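Local coordinates for MPN domain-containing protein (Archaeoglobus fulgidus, PDB 1OI0) that probably acts as a zinc-dependent metallopeptidase of the JAB1/MPN family, the family linked to proteasome-associated removal of ubiquitin, at residues 12-17 and 38-43; 85-90 and 94-99. All coordinates share one frame; numbering follows the deposited sequence.

Contact 1: residues 12-17 and 38-43; sequences KTILEA and DELIFL
Leu40 is the one residue of segment 38-43 that comes within 4.5 Å of helix 12-17, where it meets Thr13 and Ile14. A classic beta bulge interrupts strand 36-42 here, Asp38 and Glu39 together pairing with the single residue Ser31 of strand 27-32. Leu40 is directed toward the helix from its CB, and with CD1 anti to CA (chi2 180°) this methyl is carried outward to do the touching. Leu40 CD1 lies 3.9 Å from Ile14 CG1 and 4.1 Å from Thr13 CG2. The leucine and threonine side chains run antiparallel, side by side, while OG1 of Thr13 is taken up by a hydrogen bond to Gly9 O in its own helix. Ile41 follows and packs on strands 27-32 and 64-72. The ring of Phe42 comes nearer the helix at its end without touching it, and one face lies against Leu40, whose CB is 3.9 Å above the plane, toward the rim. Val69 of strand 64-72 lies against both Ile14 and Leu40. With no hydrogen bond spanning the two segments and only 139 Å² buried, their contact is wholly apolar and probably sets how close helix and strand lie rather than a precise register.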
loop_
_atom_site.group_PDB
_atom_site.type_symbol
_atom_site.label_atom_id
_atom_site.label_comp_id
_atom_site.label_asym_id
_atom_site.label_seq_id
_atom_site.Cartn_x
_atom_site.Cartn_y
_atom_site.Cartn_z
ATOM N N LYS A 12 -8.888 -5.085 2.250
ATOM C CA LYS A 12 -9.996 -5.411 1.367
ATOM C C LYS A 12 -10.318 -4.196 0.507
ATOM O O LYS A 12 -10.516 -4.313 -0.700
ATOM C CB LYS A 12 -11.232 -5.818 2.176
ATOM C CG LYS A 12 -12.416 -6.212 1.310
ATOM C CD LYS A 12 -13.631 -6.585 2.144
ATOM C CE LYS A 12 -14.801 -6.978 1.250
ATOM N NZ LYS A 12 -16.029 -7.275 2.038
ATOM N N THR A 13 -10.362 -3.026 1.136
ATOM C CA THR A 13 -10.648 -1.785 0.428
ATOM C C THR A 13 -9.602 -1.547 -0.657
ATOM O O THR A 13 -9.933 -1.205 -1.794
ATOM C CB THR A 13 -10.645 -0.588 1.400
ATOM O OG1 THR A 13 -11.686 -0.762 2.369
ATOM C CG2 THR A 13 -10.867 0.720 0.652
ATOM N N ILE A 14 -8.337 -1.737 -0.301
ATOM C CA ILE A 14 -7.245 -1.538 -1.243
ATOM C C ILE A 14 -7.332 -2.492 -2.432
ATOM O O ILE A 14 -7.254 -2.066 -3.587
ATOM C CB ILE A 14 -5.875 -1.715 -0.546
ATOM C CG1 ILE A 14 -5.628 -0.538 0.406
ATOM C CG2 ILE A 14 -4.760 -1.801 -1.585
ATOM C CD1 ILE A 14 -4.452 -0.735 1.353
ATOM N N LEU A 15 -7.500 -3.779 -2.151
ATOM C CA LEU A 15 -7.582 -4.773 -3.212
ATOM C C LEU A 15 -8.783 -4.560 -4.129
ATOM O O LEU A 15 -8.703 -4.809 -5.332
ATOM C CB LEU A 15 -7.614 -6.177 -2.610
ATOM C CG LEU A 15 -6.293 -6.565 -1.939
ATOM C CD1 LEU A 15 -6.474 -7.844 -1.160
ATOM C CD2 LEU A 15 -5.199 -6.719 -2.990
ATOM N N GLU A 16 -9.893 -4.094 -3.568
ATOM C CA GLU A 16 -11.083 -3.846 -4.376
ATOM C C GLU A 16 -10.886 -2.587 -5.221
ATOM O O GLU A 16 -11.399 -2.489 -6.335
ATOM C CB GLU A 16 -12.311 -3.702 -3.479
ATOM C CG GLU A 16 -12.600 -4.949 -2.654
ATOM C CD GLU A 16 -13.863 -4.829 -1.825
ATOM O OE1 GLU A 16 -14.037 -3.795 -1.149
ATOM O OE2 GLU A 16 -14.679 -5.775 -1.840
ATOM N N ALA A 17 -10.132 -1.629 -4.690
ATOM C CA ALA A 17 -9.857 -0.387 -5.406
ATOM C C ALA A 17 -8.930 -0.693 -6.577
ATOM O O ALA A 17 -9.054 -0.102 -7.651
ATOM C CB ALA A 17 -9.206 0.628 -4.471
ATOM N N ASP A 38 -5.414 2.097 8.720
ATOM C CA ASP A 38 -6.828 1.774 8.574
ATOM C C ASP A 38 -7.603 2.833 7.801
ATOM O O ASP A 38 -8.833 2.798 7.755
ATOM C CB ASP A 38 -7.468 1.578 9.949
ATOM C CG ASP A 38 -7.229 2.753 10.874
ATOM O OD1 ASP A 38 -7.463 3.903 10.453
ATOM O OD2 ASP A 38 -6.810 2.527 12.029
ATOM N N GLU A 39 -6.878 3.768 7.198
ATOM C CA GLU A 39 -7.491 4.841 6.426
ATOM C C GLU A 39 -6.682 5.096 5.161
ATOM O O GLU A 39 -5.504 4.757 5.091
ATOM C CB GLU A 39 -7.545 6.123 7.258
ATOM C CG GLU A 39 -8.485 6.065 8.449
ATOM C CD GLU A 39 -9.938 6.213 8.049
ATOM O OE1 GLU A 39 -10.428 5.389 7.248
ATOM O OE2 GLU A 39 -10.591 7.159 8.536
ATOM N N LEU A 40 -7.321 5.697 4.164
ATOM C CA LEU A 40 -6.643 6.003 2.915
ATOM C C LEU A 40 -6.858 7.442 2.492
ATOM O O LEU A 40 -7.956 7.985 2.626
ATOM C CB LEU A 40 -7.144 5.098 1.783
ATOM C CG LEU A 40 -6.803 3.609 1.799
ATOM C CD1 LEU A 40 -7.421 2.944 0.576
ATOM C CD2 LEU A 40 -5.297 3.418 1.804
ATOM N N ILE A 41 -5.792 8.057 1.996
ATOM C CA ILE A 41 -5.858 9.413 1.476
ATOM C C ILE A 41 -5.848 9.148 -0.023
ATOM O O ILE A 41 -4.809 8.822 -0.594
ATOM C CB ILE A 41 -4.614 10.243 1.859
ATOM C CG1 ILE A 41 -4.548 10.414 3.379
ATOM C CG2 ILE A 41 -4.667 11.603 1.169
ATOM C CD1 ILE A 41 -3.323 11.161 3.861
ATOM N N PHE A 42 -7.009 9.250 -0.656
ATOM C CA PHE A 42 -7.093 8.980 -2.084
ATOM C C PHE A 42 -6.385 10.008 -2.955
ATOM O O PHE A 42 -6.376 11.201 -2.655
ATOM C CB PHE A 42 -8.554 8.833 -2.498
ATOM C CG PHE A 42 -9.243 7.676 -1.833
ATOM C CD1 PHE A 42 -9.735 7.791 -0.536
ATOM C CD2 PHE A 42 -9.358 6.456 -2.488
ATOM C CE1 PHE A 42 -10.330 6.705 0.099
ATOM C CE2 PHE A 42 -9.950 5.362 -1.862
ATOM C CZ PHE A 42 -10.437 5.487 -0.566
ATOM N N LEU A 43 -5.784 9.519 -4.034
ATOM C CA LEU A 43 -5.054 10.361 -4.973
ATOM C C LEU A 43 -5.633 10.221 -6.381
ATOM O O LEU A 43 -6.073 9.144 -6.780
ATOM C CB LEU A 43 -3.575 9.972 -4.972
ATOM C CG LEU A 43 -2.859 10.142 -3.632
ATOM C CD1 LEU A 43 -1.439 9.605 -3.736
ATOM C CD2 LEU A 43 -2.857 11.621 -3.241
#

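Contact 2: residues 85-90 and 94-99; sequences SLFTRF and HIIVCY
NE2 of His94 donates a hydrogen bond to the backbone O of Phe90 at 3.0 Å. The oxygen lies in the plane of the imidazole and the donor lies in the carbonyl plane, yet the N-H...O angle of 142° makes the bond bent. Phe87 O crowds the same end of the ring, 3.0 Å from His94 CE1, but its angle to NE2 is too poor for a second bond. ND1 is buried with no polar partner, consistent with a neutral ring protonated on NE2. Phe87 CA sits over the centre of one imidazole face, 3.6 Å from the centroid, a CH-pi contact returned by His94 CB, 3.5 Å from the centroid of the phenyl ring. A chi2 of -5° turns the Phe87 ring nearly parallel to the imidazole (planes at 12°), though the two are slid so far apart that they barely overlap. These residues join the helix and second strand of a beta-alpha-beta unit made by strand 64-72, helix 81-89 and strand 93-98, with His94 also touching Thr68 on the first strand. Were His94 replaced by alanine, Phe90 O would probably lose this donor and Phe87 CA the ring it packs on, opening a gap under the helix. Farther along the strand, Ile96 CD1 meets the edge of the phenyl ring, 4.0 Å from Phe87 CZ. The Ile96 side chain also borders the zinc ligands His70 and Asp83 and lies about 5 Å from the bound zinc ion.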
loop_
_atom_site.group_PDB
_atom_site.type_symbol
_atom_site.label_atom_id
_atom_site.label_comp_id
_atom_site.label_asym_id
_atom_site.label_seq_id
_atom_site.Cartn_x
_atom_site.Cartn_y
_atom_site.Cartn_z
ATOM N N SER A 85 12.301 4.980 -5.865
ATOM C CA SER A 85 12.424 6.434 -5.797
ATOM C C SER A 85 11.173 7.051 -5.170
ATOM O O SER A 85 11.239 8.117 -4.555
ATOM C CB SER A 85 12.677 7.032 -7.191
ATOM O OG SER A 85 11.551 6.900 -8.040
ATOM N N LEU A 86 10.033 6.383 -5.334
ATOM C CA LEU A 86 8.782 6.854 -4.753
ATOM C C LEU A 86 8.822 6.608 -3.242
ATOM O O LEU A 86 8.478 7.481 -2.444
ATOM C CB LEU A 86 7.590 6.096 -5.356
ATOM C CG LEU A 86 6.257 6.292 -4.619
ATOM C CD1 LEU A 86 5.778 7.732 -4.790
ATOM C CD2 LEU A 86 5.216 5.322 -5.156
ATOM N N PHE A 87 9.266 5.414 -2.861
ATOM C CA PHE A 87 9.341 5.027 -1.456
ATOM C C PHE A 87 10.214 5.961 -0.617
ATOM O O PHE A 87 9.893 6.251 0.535
ATOM C CB PHE A 87 9.877 3.598 -1.331
ATOM C CG PHE A 87 9.015 2.554 -1.991
ATOM C CD1 PHE A 87 7.792 2.891 -2.566
ATOM C CD2 PHE A 87 9.423 1.225 -2.019
ATOM C CE1 PHE A 87 6.989 1.921 -3.156
ATOM C CE2 PHE A 87 8.623 0.245 -2.609
ATOM C CZ PHE A 87 7.403 0.599 -3.179
ATOM N N THR A 88 11.310 6.436 -1.196
ATOM C CA THR A 88 12.238 7.309 -0.480
ATOM C C THR A 88 11.780 8.750 -0.272
ATOM O O THR A 88 12.273 9.432 0.625
ATOM C CB THR A 88 13.605 7.367 -1.192
ATOM O OG1 THR A 88 13.451 7.985 -2.475
ATOM C CG2 THR A 88 14.168 5.973 -1.380
ATOM N N ARG A 89 10.846 9.218 -1.092
ATOM C CA ARG A 89 10.379 10.598 -0.991
ATOM C C ARG A 89 9.660 10.949 0.305
ATOM O O ARG A 89 9.828 12.050 0.837
ATOM C CB ARG A 89 9.482 10.941 -2.182
ATOM C CG ARG A 89 10.208 10.967 -3.513
ATOM C CD ARG A 89 9.286 11.469 -4.601
ATOM N NE ARG A 89 9.852 11.310 -5.935
ATOM C CZ ARG A 89 10.597 12.214 -6.561
ATOM N NH1 ARG A 89 10.891 13.377 -5.988
ATOM N NH2 ARG A 89 11.038 11.953 -7.778
ATOM N N PHE A 90 8.860 10.020 0.814
ATOM C CA PHE A 90 8.138 10.254 2.058
ATOM C C PHE A 90 7.458 8.969 2.507
ATOM O O PHE A 90 7.186 8.089 1.698
ATOM C CB PHE A 90 7.090 11.359 1.863
ATOM C CG PHE A 90 5.959 10.972 0.951
ATOM C CD1 PHE A 90 4.841 10.306 1.447
ATOM C CD2 PHE A 90 6.024 11.246 -0.411
ATOM C CE1 PHE A 90 3.809 9.919 0.600
ATOM C CE2 PHE A 90 4.994 10.860 -1.265
ATOM C CZ PHE A 90 3.888 10.198 -0.761
ATOM N N HIS A 94 5.427 1.161 2.398
ATOM C CA HIS A 94 4.860 1.207 1.061
ATOM C C HIS A 94 4.384 -0.155 0.595
ATOM O O HIS A 94 5.162 -1.098 0.476
ATOM C CB HIS A 94 5.889 1.787 0.090
ATOM C CG HIS A 94 6.358 3.156 0.471
ATOM N ND1 HIS A 94 7.424 3.367 1.321
ATOM C CD2 HIS A 94 5.864 4.381 0.176
ATOM C CE1 HIS A 94 7.565 4.663 1.532
ATOM N NE2 HIS A 94 6.631 5.301 0.850
ATOM N N ILE A 95 3.085 -0.248 0.335
ATOM C CA ILE A 95 2.483 -1.494 -0.108
ATOM C C ILE A 95 2.284 -1.544 -1.618
ATOM O O ILE A 95 1.968 -0.541 -2.248
ATOM C CB ILE A 95 1.101 -1.698 0.550
ATOM C CG1 ILE A 95 1.261 -1.808 2.066
ATOM C CG2 ILE A 95 0.411 -2.930 -0.035
ATOM C CD1 ILE A 95 -0.060 -1.832 2.810
ATOM N N ILE A 96 2.509 -2.718 -2.187
ATOM C CA ILE A 96 2.265 -2.929 -3.608
ATOM C C ILE A 96 1.306 -4.106 -3.688
ATOM O O ILE A 96 1.541 -5.148 -3.069
ATOM C CB ILE A 96 3.538 -3.315 -4.399
ATOM C CG1 ILE A 96 4.531 -2.153 -4.412
ATOM C CG2 ILE A 96 3.157 -3.691 -5.839
ATOM C CD1 ILE A 96 5.783 -2.442 -5.213
ATOM N N VAL A 97 0.208 -3.933 -4.416
ATOM C CA VAL A 97 -0.746 -5.015 -4.605
ATOM C C VAL A 97 -0.639 -5.309 -6.091
ATOM O O VAL A 97 -0.302 -4.424 -6.875
ATOM C CB VAL A 97 -2.196 -4.611 -4.214
ATOM C CG1 VAL A 97 -2.237 -4.200 -2.752
ATOM C CG2 VAL A 97 -2.692 -3.490 -5.091
ATOM N N CYS A 98 -0.919 -6.543 -6.486
ATOM C CA CYS A 98 -0.774 -6.910 -7.886
ATOM C C CYS A 98 -1.869 -7.848 -8.366
ATOM O O CYS A 98 -2.545 -8.498 -7.570
ATOM C CB CYS A 98 0.598 -7.573 -8.072
ATOM S SG CYS A 98 0.903 -8.865 -6.812
ATOM N N TYR A 99 -2.033 -7.905 -9.682
ATOM C CA TYR A 99 -3.018 -8.779 -10.303
ATOM C C TYR A 99 -2.731 -10.203 -9.815
ATOM O O TYR A 99 -1.573 -10.588 -9.674
ATOM C CB TYR A 99 -2.853 -8.713 -11.821
ATOM C CG TYR A 99 -3.887 -9.501 -12.581
ATOM C CD1 TYR A 99 -5.166 -8.989 -12.785
ATOM C CD2 TYR A 99 -3.598 -10.778 -13.061
ATOM C CE1 TYR A 99 -6.134 -9.724 -13.445
ATOM C CE2 TYR A 99 -4.564 -11.531 -13.722
ATOM C CZ TYR A 99 -5.829 -10.996 -13.909
ATOM O OH TYR A 99 -6.801 -11.735 -14.538
#

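In the fold
The two contacts pack helices against opposite faces of one mixed sheet. Strand 93-98 links them: His94 and Ile96 serve contact 2, whereas Val97 turns to helix 8-21, its CG1 lying 3.7 Å from Ile14 CG2. Ile14 thus bears on strands 36-42, 64-72 and 93-98, through Leu40, Val69 and Val97. Contact 1 is partly buried and purely apolar across its segments. Contact 2 is buried, covers more surface and mixes a histidine hydrogen bond with ring and CH-pi packing. Their places differ too: contact 2 reaches the zinc ligands, while the side chain of Ile14 is about 13 Å from the zinc ion.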